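Salicylaldehyde dehydrogenase NahF (Pseudomonas putida, PDB 4JZ6) probably catalyses the NAD(+)-dependent oxidation of salicylaldehyde to salicylate, a step in the bacterial degradation of naphthalene. Local coordinates at residues A89-M92 against E93-T96. Sequence-based numbering, arbitrary orientation.
Sequences ADVM and ESKT
E93 N donates to A89 O at 3.1 Å and S94 N to D90 O at 3.0 Å, i to i+4 bonds in the last turn of helix 78-94, where a tight turn joins it to helix 96-107 of the aldehyde dehydrogenase fold, a worked example of how hydroxyl side chains supplement amide donors at a helix terminus. The next donor, K95 N, meets M92 O three residues back at 3.1 Å, standing 67° out of that carbonyl's plane, as the backbone tightens into the turn. V91 O accepts a short 2.6 Å bond from S94 OG, beside a weak one from S94 N. With chi1 at 71°, OG lies between its own backbone N and carbonyl carbon, which folds the hydroxyl back over the preceding turn. T96, opening helix 96-107, repeats the device two residues on. Its OG1 donates to E93 O at 2.7 Å, while T96 N adds only a weak bond to the same oxygen. A valine at this position would probably take from E93 O its hydroxyl bond, with the weak amide bond from the same residue remaining.

The charged groups are answered by neighbouring helices. D90 OD1 and E93 OE1 come within 4.6 Å of each other, and R126 of helix 111-130 bridges this acidic pair, its NH2 to D90 OD1 and its NH1 to E93 OE2, probably easing their repulsion. M92 packs between S121 of that helix and I201 and C204 of helix 195-208. On the latter side K95 NZ forms a salt bridge with E207, and K95 CG lies 3.7 Å from V91 O.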
loop_
_atom_site.group_PDB
_atom_site.type_symbol
_atom_site.label_atom_id
_atom_site.label_comp_id
_atom_site.label_asym_id
_atom_site.label_seq_id
_atom_site.Cartn_x
_atom_site.Cartn_y
_atom_site.Cartn_z
ATOM N N ALA A 89 -3.369 10.826 -26.232
ATOM C CA ALA A 89 -2.376 11.895 -26.212
ATOM C C ALA A 89 -2.502 12.787 -27.437
ATOM O O ALA A 89 -2.519 14.011 -27.312
ATOM C CB ALA A 89 -0.973 11.329 -26.111
ATOM N N ASP A 90 -2.598 12.180 -28.616
ATOM C CA ASP A 90 -2.767 12.947 -29.849
ATOM C C ASP A 90 -4.012 13.823 -29.777
ATOM O O ASP A 90 -3.983 15.001 -30.151
ATOM C CB ASP A 90 -2.887 12.013 -31.056
ATOM C CG ASP A 90 -1.586 11.308 -31.387
ATOM O OD1 ASP A 90 -0.514 11.809 -30.986
ATOM O OD2 ASP A 90 -1.643 10.259 -32.065
ATOM N N VAL A 91 -5.100 13.235 -29.282
ATOM C CA VAL A 91 -6.386 13.925 -29.197
ATOM C C VAL A 91 -6.358 15.075 -28.190
ATOM O O VAL A 91 -6.921 16.143 -28.441
ATOM C CB VAL A 91 -7.532 12.944 -28.868
ATOM C CG1 VAL A 91 -8.831 13.690 -28.599
ATOM C CG2 VAL A 91 -7.715 11.965 -30.002
ATOM N N MET A 92 -5.696 14.863 -27.057
ATOM C CA MET A 92 -5.562 15.928 -26.071
ATOM C C MET A 92 -4.773 17.115 -26.631
ATOM O O MET A 92 -5.124 18.273 -26.399
ATOM C CB MET A 92 -4.898 15.418 -24.796
ATOM C CG MET A 92 -5.648 14.307 -24.097
ATOM S SD MET A 92 -5.102 14.152 -22.386
ATOM C CE MET A 92 -5.820 15.639 -21.688
ATOM N N GLU A 93 -3.704 16.831 -27.368
ATOM C CA GLU A 93 -2.891 17.898 -27.940
ATOM C C GLU A 93 -3.672 18.651 -29.015
ATOM O O GLU A 93 -3.464 19.845 -29.227
ATOM C CB GLU A 93 -1.572 17.346 -28.489
ATOM C CG GLU A 93 -0.648 16.813 -27.398
ATOM C CD GLU A 93 0.616 16.167 -27.941
ATOM O OE1 GLU A 93 0.650 15.830 -29.143
ATOM O OE2 GLU A 93 1.579 15.993 -27.162
ATOM N N SER A 94 -4.589 17.952 -29.676
ATOM C CA SER A 94 -5.395 18.577 -30.719
ATOM C C SER A 94 -6.418 19.537 -30.123
ATOM O O SER A 94 -6.992 20.357 -30.833
ATOM C CB SER A 94 -6.092 17.523 -31.589
ATOM O OG SER A 94 -7.140 16.870 -30.893
ATOM N N LYS A 95 -6.637 19.438 -28.817
ATOM C CA LYS A 95 -7.619 20.278 -28.145
ATOM C C LYS A 95 -6.964 21.303 -27.215
ATOM O O LYS A 95 -7.623 21.867 -26.339
ATOM C CB LYS A 95 -8.622 19.410 -27.381
ATOM C CG LYS A 95 -9.605 18.673 -28.284
ATOM C CD LYS A 95 -10.630 17.878 -27.478
ATOM C CE LYS A 95 -11.850 17.525 -28.320
ATOM N NZ LYS A 95 -11.483 16.886 -29.610
ATOM N N THR A 96 -5.672 21.548 -27.425
ATOM C CA THR A 96 -4.886 22.432 -26.556
ATOM C C THR A 96 -5.494 23.827 -26.288
ATOM O O THR A 96 -5.586 24.242 -25.131
ATOM C CB THR A 96 -3.402 22.552 -27.026
ATOM O OG1 THR A 96 -2.770 21.263 -26.989
ATOM C CG2 THR A 96 -2.627 23.505 -26.126
#